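PDB 3IV6: putative Zn-dependent Alcohol Dehydrogenase from Rhodobacter sphaeroides, which binds S-adenosylmethionine in a Rossmann-like alpha/beta domain and, despite its name, is probably a methyltransferase rather than an alcohol dehydrogenase. Local coordinates for residues 25-28 / 29-32; 36-39 / 40-43; 96-99 / 100-103; 172-175 / 176-179. All coordinates share one frame; numbering follows the deposited sequence.

Interaction 1: 25-28 / 29-32. With SAM (S-adenosylmethionine), chain E.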
loop_
_atom_site.group_PDB
_atom_site.type_symbol
_atom_site.label_atom_id
_atom_site.label_comp_id
_atom_site.label_asym_id
_atom_site.label_seq_id
_atom_site.Cartn_x
_atom_site.Cartn_y
_atom_site.Cartn_z
ATOM N N GLY A 25 -14.021 -6.302 -4.902
ATOM C CA GLY A 25 -13.446 -4.964 -4.968
ATOM C C GLY A 25 -13.286 -4.362 -6.357
ATOM O O GLY A 25 -13.361 -5.080 -7.356
ATOM N N ARG A 26 -13.059 -3.046 -6.432
ATOM C CA ARG A 26 -12.810 -2.377 -7.725
ATOM C C ARG A 26 -11.675 -3.074 -8.463
ATOM O O ARG A 26 -10.568 -3.221 -7.920
ATOM C CB ARG A 26 -12.487 -0.901 -7.535
ATOM C CG ARG A 26 -11.985 -0.165 -8.778
ATOM C CD ARG A 26 -11.462 1.241 -8.377
ATOM N NE ARG A 26 -12.410 1.857 -7.451
ATOM C CZ ARG A 26 -12.159 2.796 -6.535
ATOM N NH1 ARG A 26 -13.161 3.214 -5.771
ATOM N NH2 ARG A 26 -10.945 3.310 -6.351
ATOM N N VAL A 27 -11.933 -3.510 -9.695
ATOM C CA VAL A 27 -10.960 -4.311 -10.421
ATOM C C VAL A 27 -9.659 -3.529 -10.597
ATOM O O VAL A 27 -8.566 -4.099 -10.452
ATOM C CB VAL A 27 -11.516 -4.812 -11.784
ATOM C CG1 VAL A 27 -10.387 -5.358 -12.690
ATOM C CG2 VAL A 27 -12.596 -5.881 -11.572
ATOM N N ALA A 28 -9.762 -2.222 -10.862
ATOM C CA ALA A 28 -8.564 -1.412 -11.149
ATOM C C ALA A 28 -7.771 -1.059 -9.890
ATOM O O ALA A 28 -6.792 -0.331 -9.944
ATOM C CB ALA A 28 -8.921 -0.134 -11.947
ATOM N N ALA A 29 -8.203 -1.552 -8.747
ATOM C CA ALA A 29 -7.549 -1.162 -7.514
ATOM C C ALA A 29 -6.457 -2.185 -7.192
ATOM O O ALA A 29 -5.740 -2.056 -6.210
ATOM C CB ALA A 29 -8.575 -1.037 -6.378
ATOM N N ARG A 30 -6.359 -3.218 -8.018
ATOM C CA ARG A 30 -5.258 -4.164 -7.916
ATOM C C ARG A 30 -4.486 -4.191 -9.218
ATOM O O ARG A 30 -4.988 -3.734 -10.239
ATOM C CB ARG A 30 -5.767 -5.557 -7.601
ATOM C CG ARG A 30 -6.683 -6.113 -8.605
ATOM C CD ARG A 30 -6.693 -7.619 -8.466
ATOM N NE ARG A 30 -7.753 -8.277 -9.226
ATOM C CZ ARG A 30 -9.048 -8.224 -8.903
ATOM N NH1 ARG A 30 -9.433 -7.510 -7.836
ATOM N NH2 ARG A 30 -9.956 -8.868 -9.660
ATOM N N PRO A 31 -3.261 -4.728 -9.201
ATOM C CA PRO A 31 -2.571 -4.777 -10.500
ATOM C C PRO A 31 -3.293 -5.671 -11.493
ATOM O O PRO A 31 -3.861 -6.668 -11.120
ATOM C CB PRO A 31 -1.185 -5.330 -10.153
ATOM C CG PRO A 31 -1.051 -5.130 -8.656
ATOM C CD PRO A 31 -2.410 -5.184 -8.086
ATOM N N SER A 32 -3.294 -5.287 -12.757
ATOM C CA SER A 32 -3.692 -6.198 -13.854
ATOM C C SER A 32 -2.698 -7.374 -14.098
ATOM O O SER A 32 -1.616 -7.451 -13.487
ATOM C CB SER A 32 -3.794 -5.396 -15.127
ATOM O OG SER A 32 -2.514 -4.843 -15.381
HETATM N N SAM E . -4.729 -3.319 -1.631
HETATM C CA SAM E . -4.288 -2.701 -2.868
HETATM C C SAM E . -3.675 -3.723 -3.801
HETATM O O SAM E . -3.556 -4.923 -3.516
HETATM O OXT SAM E . -3.319 -3.304 -4.879
HETATM C CB SAM E . -3.359 -1.523 -2.601
HETATM C CG SAM E . -3.288 -1.051 -1.142
HETATM S SD SAM E . -2.204 -1.991 -0.020
HETATM C CE SAM E . -1.650 -3.390 -1.035
HETATM C "C5'" SAM E . -3.364 -2.655 1.227
HETATM C "C4'" SAM E . -2.970 -3.921 1.979
HETATM O "O4'" SAM E . -1.826 -3.668 2.775
HETATM C "C3'" SAM E . -4.039 -4.387 2.952
HETATM O "O3'" SAM E . -4.015 -5.795 2.936
HETATM C "C2'" SAM E . -3.548 -3.936 4.312
HETATM O "O2'" SAM E . -3.900 -4.851 5.328
HETATM C "C1'" SAM E . -2.039 -3.908 4.146
HETATM N N9 SAM E . -1.427 -2.825 4.927
HETATM C C8 SAM E . -1.847 -1.521 4.974
HETATM N N7 SAM E . -1.042 -0.832 5.827
HETATM C C5 SAM E . -0.100 -1.675 6.336
HETATM C C6 SAM E . 0.961 -1.486 7.242
HETATM N N6 SAM E . 1.222 -0.307 7.812
HETATM N N1 SAM E . 1.737 -2.569 7.571
HETATM C C2 SAM E . 1.448 -3.810 7.018
HETATM N N3 SAM E . 0.426 -4.005 6.120
HETATM C C4 SAM E . -0.345 -2.945 5.782
HETATM O O HOH W 1 -12.513 -7.561 -7.746
#
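R26 and A29 close a short 3-10 turn in the connection between helix 20-23 and helix 33-39, a loop that supplies part of the S-adenosylmethionine pocket. A29 N donates to R26 O over 3.0 Å, and A29 CB lies 4.1 Å from R26 CB. A weak bond, R30 N to V27 O, follows at the next position. The two arginines show how one turn can send long side chains to different tasks. R26 starts with CG anti to its backbone N (chi1 170°) and bends at chi3, so its guanidinium swings past A29 and delivers NH1 to P195 O. R30 instead sets CG between its own N and carbonyl carbon (chi1 60°), which puts CG 3.3 Å from V27 O. From there the chain runs extended to NE, and V27 O sits over one face of the guanidinium, displaced toward its rim. On the pocket side, A29 O comes within 3.0 Å of SAM OXT. The neighbouring carbonyl, A28 O, is bonded by R118 NH1. The guanidinium edge of R30 is held through a water in its plane, which accepts from R30 NH1 at 3.1 Å and donates to G25 O at 2.7 Å.

Interaction 2: 36-39 / 40-43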
loop_
_atom_site.group_PDB
_atom_site.type_symbol
_atom_site.label_atom_id
_atom_site.label_comp_id
_atom_site.label_asym_id
_atom_site.label_seq_id
_atom_site.Cartn_x
_atom_site.Cartn_y
_atom_site.Cartn_z
ATOM N N ASN A 36 1.227 -7.298 -12.830
ATOM C CA ASN A 36 1.828 -8.365 -12.054
ATOM C C ASN A 36 3.176 -8.758 -12.673
ATOM O O ASN A 36 4.195 -8.824 -11.987
ATOM C CB ASN A 36 0.909 -9.587 -11.986
ATOM C CG ASN A 36 -0.291 -9.380 -11.064
ATOM O OD1 ASN A 36 -0.325 -8.461 -10.254
ATOM N ND2 ASN A 36 -1.271 -10.243 -11.184
ATOM N N ASP A 37 3.172 -8.968 -13.989
ATOM C CA ASP A 37 4.377 -9.249 -14.747
ATOM C C ASP A 37 5.487 -8.183 -14.627
ATOM O O ASP A 37 6.662 -8.511 -14.450
ATOM C CB ASP A 37 4.001 -9.517 -16.196
ATOM C CG ASP A 37 3.196 -10.791 -16.353
ATOM O OD1 ASP A 37 3.038 -11.521 -15.337
ATOM O OD2 ASP A 37 2.712 -11.070 -17.480
ATOM N N ILE A 38 5.132 -6.914 -14.721
ATOM C CA ILE A 38 6.126 -5.865 -14.578
ATOM C C ILE A 38 6.757 -5.824 -13.182
ATOM O O ILE A 38 7.938 -5.527 -13.032
ATOM C CB ILE A 38 5.504 -4.508 -14.917
ATOM C CG1 ILE A 38 5.166 -4.451 -16.401
ATOM C CG2 ILE A 38 6.407 -3.344 -14.496
ATOM C CD1 ILE A 38 4.139 -3.381 -16.746
ATOM N N PHE A 39 5.949 -6.110 -12.167
ATOM C CA PHE A 39 6.367 -6.173 -10.765
ATOM C C PHE A 39 7.411 -7.274 -10.584
ATOM O O PHE A 39 8.172 -7.281 -9.624
ATOM C CB PHE A 39 5.141 -6.464 -9.853
ATOM C CG PHE A 39 4.582 -5.236 -9.168
ATOM C CD1 PHE A 39 3.386 -4.683 -9.578
ATOM C CD2 PHE A 39 5.287 -4.611 -8.139
ATOM C CE1 PHE A 39 2.890 -3.552 -8.965
ATOM C CE2 PHE A 39 4.796 -3.471 -7.519
ATOM C CZ PHE A 39 3.591 -2.933 -7.936
ATOM N N LEU A 40 7.446 -8.196 -11.531
ATOM C CA LEU A 40 8.146 -9.444 -11.342
ATOM C C LEU A 40 9.287 -9.648 -12.319
ATOM O O LEU A 40 9.927 -10.683 -12.302
ATOM C CB LEU A 40 7.154 -10.616 -11.460
ATOM C CG LEU A 40 6.162 -10.818 -10.316
ATOM C CD1 LEU A 40 5.242 -11.993 -10.641
ATOM C CD2 LEU A 40 6.908 -11.052 -9.056
ATOM N N GLU A 41 9.528 -8.674 -13.174
ATOM C CA GLU A 41 10.562 -8.822 -14.180
ATOM C C GLU A 41 11.941 -9.026 -13.598
ATOM O O GLU A 41 12.323 -8.336 -12.678
ATOM C CB GLU A 41 10.602 -7.608 -15.081
ATOM C CG GLU A 41 9.360 -7.407 -15.889
ATOM C CD GLU A 41 9.424 -6.134 -16.693
ATOM O OE1 GLU A 41 10.424 -5.386 -16.565
ATOM O OE2 GLU A 41 8.469 -5.881 -17.449
ATOM N N ASN A 42 12.695 -9.956 -14.174
ATOM C CA ASN A 42 14.060 -10.204 -13.744
ATOM C C ASN A 42 14.090 -10.865 -12.395
ATOM O O ASN A 42 15.164 -11.008 -11.818
ATOM C CB ASN A 42 14.869 -8.917 -13.660
ATOM C CG ASN A 42 15.001 -8.230 -14.985
ATOM O OD1 ASN A 42 14.596 -8.768 -16.019
ATOM N ND2 ASN A 42 15.558 -7.019 -14.970
ATOM N N ILE A 43 12.914 -11.222 -11.874
ATOM C CA ILE A 43 12.833 -12.074 -10.696
ATOM C C ILE A 43 12.721 -13.535 -11.143
ATOM O O ILE A 43 11.882 -13.888 -11.984
ATOM C CB ILE A 43 11.674 -11.727 -9.791
ATOM C CG1 ILE A 43 11.772 -10.274 -9.344
ATOM C CG2 ILE A 43 11.632 -12.693 -8.605
ATOM C CD1 ILE A 43 10.612 -9.857 -8.488
#
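D37 and L40 make the backbone link by which helix 33-39 runs into a type II beta turn, L40 to I43, on the way to strand 48-52. L40 N donates to D37 O over 3.0 Å, a three-residue spacing, as in a 3-10 turn. The turn itself is closed by I43 N to L40 O at 3.1 Å.

Apolar groups meet the helix backbone more than each other. L40 carries its CG to 3.3 Å from N36 O, and I43 CD1 approaches F39 O to 3.7 Å; the same leucine and isoleucine pack on L115 and F113 of strand 113-117.

E41 lies beside I38, the two side chains pointing the same way. With CG anti to the carbonyl carbon (chi1 -64°) and the chain extended beyond, its carboxylate oxygen OE2 comes into van der Waals contact with the aliphatic I38 CG1 at 3.7 Å. Cutting E41 back to a glycine would probably uncover D37 O, now 3.3 Å from E41 CG, and bare that flank of I38.

The carbonyls here are met by arginines: R66 NH1 binds L40 O and I43 O, and R145 NH2 binds F39 O and E41 O, so cationic donors probably offset the negative end of the helix dipole.

Interaction 3: 96-99 / 100-103. With SAM (S-adenosylmethionine), chain E.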
loop_
_atom_site.group_PDB
_atom_site.type_symbol
_atom_site.label_atom_id
_atom_site.label_comp_id
_atom_site.label_asym_id
_atom_site.label_seq_id
_atom_site.Cartn_x
_atom_site.Cartn_y
_atom_site.Cartn_z
ATOM N N LEU A 96 2.246 -11.732 10.310
ATOM C CA LEU A 96 1.616 -10.507 10.752
ATOM C C LEU A 96 2.704 -9.463 11.051
ATOM O O LEU A 96 3.498 -9.646 11.962
ATOM C CB LEU A 96 0.743 -10.806 11.967
ATOM C CG LEU A 96 -0.286 -9.794 12.473
ATOM C CD1 LEU A 96 -1.558 -9.787 11.646
ATOM C CD2 LEU A 96 -0.581 -10.116 13.942
ATOM N N LEU A 97 2.759 -8.377 10.277
ATOM C CA LEU A 97 3.796 -7.360 10.487
ATOM C C LEU A 97 3.345 -5.965 10.049
ATOM O O LEU A 97 2.570 -5.819 9.112
ATOM C CB LEU A 97 5.101 -7.764 9.781
ATOM C CG LEU A 97 6.317 -6.820 9.787
ATOM C CD1 LEU A 97 7.618 -7.577 9.669
ATOM C CD2 LEU A 97 6.260 -5.753 8.672
ATOM N N ASP A 98 3.836 -4.939 10.728
ATOM C CA ASP A 98 3.463 -3.590 10.366
ATOM C C ASP A 98 4.654 -2.841 9.755
ATOM O O ASP A 98 5.536 -2.379 10.470
ATOM C CB ASP A 98 2.930 -2.860 11.574
ATOM C CG ASP A 98 2.651 -1.382 11.301
ATOM O OD1 ASP A 98 3.078 -0.852 10.253
ATOM O OD2 ASP A 98 2.011 -0.732 12.162
ATOM N N ILE A 99 4.657 -2.694 8.436
ATOM C CA ILE A 99 5.788 -2.089 7.778
ATOM C C ILE A 99 6.199 -0.696 8.263
ATOM O O ILE A 99 7.298 -0.257 7.960
ATOM C CB ILE A 99 5.625 -2.076 6.245
ATOM C CG1 ILE A 99 6.996 -1.930 5.558
ATOM C CG2 ILE A 99 4.654 -1.010 5.819
ATOM C CD1 ILE A 99 7.724 -3.246 5.374
ATOM N N THR A 100 5.357 0.004 9.015
ATOM C CA THR A 100 5.762 1.308 9.584
ATOM C C THR A 100 6.388 1.170 10.980
ATOM O O THR A 100 6.830 2.148 11.592
ATOM C CB THR A 100 4.593 2.281 9.707
ATOM O OG1 THR A 100 3.732 1.814 10.742
ATOM C CG2 THR A 100 3.819 2.384 8.388
ATOM N N ALA A 101 6.376 -0.055 11.486
ATOM C CA ALA A 101 7.031 -0.385 12.732
ATOM C C ALA A 101 8.460 -0.829 12.411
ATOM O O ALA A 101 8.783 -1.191 11.267
ATOM C CB ALA A 101 6.280 -1.492 13.436
ATOM N N GLU A 102 9.314 -0.801 13.424
ATOM C CA GLU A 102 10.690 -1.152 13.192
ATOM C C GLU A 102 10.783 -2.637 12.875
ATOM O O GLU A 102 10.156 -3.465 13.532
ATOM C CB GLU A 102 11.604 -0.750 14.355
ATOM C CG GLU A 102 13.063 -0.732 13.936
ATOM C CD GLU A 102 13.992 -0.308 15.043
ATOM O OE1 GLU A 102 13.500 0.003 16.156
ATOM O OE2 GLU A 102 15.218 -0.289 14.795
ATOM N N ILE A 103 11.570 -2.952 11.854
ATOM C CA ILE A 103 11.732 -4.324 11.412
ATOM C C ILE A 103 12.439 -5.253 12.454
ATOM O O ILE A 103 13.457 -4.891 13.053
ATOM C CB ILE A 103 12.440 -4.307 10.050
ATOM C CG1 ILE A 103 11.587 -3.496 9.082
ATOM C CG2 ILE A 103 12.704 -5.728 9.524
ATOM C CD1 ILE A 103 10.146 -3.983 8.993
HETATM N N SAM E . -4.729 -3.319 -1.631
HETATM C CA SAM E . -4.288 -2.701 -2.868
HETATM C C SAM E . -3.675 -3.723 -3.801
HETATM O O SAM E . -3.556 -4.923 -3.516
HETATM O OXT SAM E . -3.319 -3.304 -4.879
HETATM C CB SAM E . -3.359 -1.523 -2.601
HETATM C CG SAM E . -3.288 -1.051 -1.142
HETATM S SD SAM E . -2.204 -1.991 -0.020
HETATM C CE SAM E . -1.650 -3.390 -1.035
HETATM C "C5'" SAM E . -3.364 -2.655 1.227
HETATM C "C4'" SAM E . -2.970 -3.921 1.979
HETATM O "O4'" SAM E . -1.826 -3.668 2.775
HETATM C "C3'" SAM E . -4.039 -4.387 2.952
HETATM O "O3'" SAM E . -4.015 -5.795 2.936
HETATM C "C2'" SAM E . -3.548 -3.936 4.312
HETATM O "O2'" SAM E . -3.900 -4.851 5.328
HETATM C "C1'" SAM E . -2.039 -3.908 4.146
HETATM N N9 SAM E . -1.427 -2.825 4.927
HETATM C C8 SAM E . -1.847 -1.521 4.974
HETATM N N7 SAM E . -1.042 -0.832 5.827
HETATM C C5 SAM E . -0.100 -1.675 6.336
HETATM C C6 SAM E . 0.961 -1.486 7.242
HETATM N N6 SAM E . 1.222 -0.307 7.812
HETATM N N1 SAM E . 1.737 -2.569 7.571
HETATM C C2 SAM E . 1.448 -3.810 7.018
HETATM N N3 SAM E . 0.426 -4.005 6.120
HETATM C C4 SAM E . -0.345 -2.945 5.782
#
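D98 and T100 meet at a single carboxylate oxygen that also reads the adenine of S-adenosylmethionine. In the first shell, the ligand's N6 donates to D98 OD1 over 3.1 Å, and I99 N donates to SAM N1 over 3.0 Å. One edge of the base is therefore recognised by an acceptor and a donor from consecutive residues, a pairing well suited to adenine's amino group and ring nitrogen. T100 CG2 adds a van der Waals contact with the amino nitrogen, 3.8 Å from SAM N6.

The second shell fixes the acceptor. Because CG of D98 is anti to the backbone N (chi1 174°), the carboxylate lies within reach of the residues that follow. T100 N donates to D98 OD1 at 2.7 Å, the bond that defines an Asx turn, and T100 OG1 donates to the same D98 OD1 at 2.8 Å from its syn side. Both come from one face of the carboxylate plane. With SAM N6 the oxygen has three donors, which would be expected to hold its rotation. The other oxygen, OD2, is bonded by N8 ND2.

Outside this lies the backbone: a type I turn from D98 to A101, closed by A101 N to D98 O over 2.7 Å. Beyond the turn, I103 CD1 folds back to 4.3 Å from L97 CD2 and also touches I99.

The loop leaves strand 93-96, and just past its end L97 still pairs through its backbone with D74; it then crosses onto helix 125-139, on which I99 and I103 both rest against L138 while R130 binds T100 O.

Interaction 4: 172-175 / 176-179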
loop_
_atom_site.group_PDB
_atom_site.type_symbol
_atom_site.label_atom_id
_atom_site.label_comp_id
_atom_site.label_asym_id
_atom_site.label_seq_id
_atom_site.Cartn_x
_atom_site.Cartn_y
_atom_site.Cartn_z
ATOM N N PHE A 172 -10.793 18.627 7.528
ATOM C CA PHE A 172 -10.379 17.262 7.207
ATOM C C PHE A 172 -9.405 17.162 6.017
ATOM O O PHE A 172 -9.009 16.063 5.616
ATOM C CB PHE A 172 -11.597 16.368 6.963
ATOM C CG PHE A 172 -12.371 16.706 5.706
ATOM C CD1 PHE A 172 -13.566 17.393 5.781
ATOM C CD2 PHE A 172 -11.897 16.343 4.445
ATOM C CE1 PHE A 172 -14.290 17.706 4.624
ATOM C CE2 PHE A 172 -12.615 16.653 3.279
ATOM C CZ PHE A 172 -13.808 17.335 3.371
ATOM N N PHE A 173 -9.019 18.298 5.449
ATOM C CA PHE A 173 -8.022 18.271 4.405
ATOM C C PHE A 173 -6.948 19.356 4.561
ATOM O O PHE A 173 -7.242 20.557 4.587
ATOM C CB PHE A 173 -8.686 18.351 3.040
ATOM C CG PHE A 173 -7.710 18.529 1.896
ATOM C CD1 PHE A 173 -6.877 17.479 1.493
ATOM C CD2 PHE A 173 -7.636 19.737 1.204
ATOM C CE1 PHE A 173 -5.989 17.636 0.421
ATOM C CE2 PHE A 173 -6.751 19.894 0.139
ATOM C CZ PHE A 173 -5.929 18.842 -0.245
ATOM N N ASP A 174 -5.699 18.918 4.667
ATOM C CA ASP A 174 -4.556 19.800 4.893
ATOM C C ASP A 174 -3.820 19.987 3.575
ATOM O O ASP A 174 -3.176 19.078 3.079
ATOM C CB ASP A 174 -3.635 19.200 5.976
ATOM C CG ASP A 174 -2.380 20.036 6.238
ATOM O OD1 ASP A 174 -2.122 20.991 5.481
ATOM O OD2 ASP A 174 -1.636 19.725 7.202
ATOM N N PRO A 175 -3.927 21.174 2.993
ATOM C CA PRO A 175 -3.377 21.435 1.660
ATOM C C PRO A 175 -1.862 21.526 1.652
ATOM O O PRO A 175 -1.297 21.360 0.577
ATOM C CB PRO A 175 -3.977 22.791 1.294
ATOM C CG PRO A 175 -5.055 23.027 2.300
ATOM C CD PRO A 175 -4.648 22.331 3.532
ATOM N N SER A 176 -1.232 21.776 2.803
ATOM C CA SER A 176 0.228 21.837 2.916
ATOM C C SER A 176 0.916 20.627 2.267
ATOM O O SER A 176 1.875 20.797 1.491
ATOM C CB SER A 176 0.651 21.944 4.380
ATOM O OG SER A 176 0.548 20.682 5.015
ATOM N N ASP A 177 0.428 19.424 2.592
ATOM C CA ASP A 177 0.913 18.190 1.958
ATOM C C ASP A 177 -0.196 17.290 1.414
ATOM O O ASP A 177 0.057 16.117 1.107
ATOM C CB ASP A 177 1.797 17.354 2.905
ATOM C CG ASP A 177 1.038 16.819 4.127
ATOM O OD1 ASP A 177 -0.016 17.388 4.508
ATOM O OD2 ASP A 177 1.524 15.823 4.719
ATOM N N LYS A 178 -1.414 17.821 1.321
ATOM C CA LYS A 178 -2.525 17.077 0.749
ATOM C C LYS A 178 -2.913 15.802 1.544
ATOM O O LYS A 178 -3.043 14.708 0.986
ATOM C CB LYS A 178 -2.228 16.770 -0.721
ATOM C CG LYS A 178 -1.789 18.030 -1.479
ATOM C CD LYS A 178 -1.249 17.729 -2.870
ATOM C CE LYS A 178 0.203 17.311 -2.831
ATOM N NZ LYS A 178 0.712 17.013 -4.219
ATOM N N THR A 179 -3.127 15.957 2.842
ATOM C CA THR A 179 -3.572 14.830 3.630
ATOM C C THR A 179 -5.049 14.936 3.932
ATOM O O THR A 179 -5.509 15.967 4.381
ATOM C CB THR A 179 -2.824 14.753 4.962
ATOM O OG1 THR A 179 -1.421 14.791 4.717
ATOM C CG2 THR A 179 -3.140 13.473 5.681
#
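D174 turns CG anti to its backbone N (chi1 178°), which brings its carboxylate to S176, while F173 takes the same first torsion (chi1 172°) and brings ring atoms CD1 and CE1 against the backbone of T179 and K178. D174 OD1 accepts from S176 N at 2.9 Å, making an Asx turn, and from S176 OG at 2.7 Å; both donors come from one face of the carboxylate.

These groups sit in a tight beta hairpin joining strand 173-174 to strand 179-181. D174 and T179 form an antiparallel hydrogen-bonded pair. D174 N donates to T179 O over 3.0 Å, and T179 N returns the bond to D174 O at 3.1 Å. K178 N adds a weak bond to the same D174 O, so two residues face one: a G1 beta bulge, for which K178 adopts a positive phi of 63°.

Across the hairpin, F173 CE1 rests 3.5 Å from K178 CA, and the ring also stacks with F180. Replacing F173 with an alanine would probably open a gap beside K178 and leave the F180 ring without its stacking partner. The end of K178 looks elsewhere, to salt bridges with D221 and D218.

D177 OD1 stands 3.9 Å from D174 OD2, the two side chains crossing at about a right angle. Such crowding of like charges is likely to raise the proton affinity of one or both carboxylates, offset in part by the serine donors on D174 and by T125, which bonds D177 OD2.

Overall arrangement
Interactions 1 and 3 touch opposite ends of one ligand: the first borders the carboxylate of S-adenosylmethionine and the third hydrogen-bonds its adenine, with centres 25 Å apart and nearest atoms about 16 Å apart. Interaction 2 opens a few residues after interaction 1 closes, and the two touch where P31 packs against N36 and F39; the F39 side chain itself stays about 7 Å from the ligand. Interaction 4 lies apart from the pocket, in the small antiparallel sheet, with its nearest atoms about 13 Å from interaction 3. The main sheet's strand order, 3-2-1-4-5-7-6, is that of class I methyltransferases; interactions 1 and 3 line the pocket, while interaction 2 packs on strands 113-117 and 143-149.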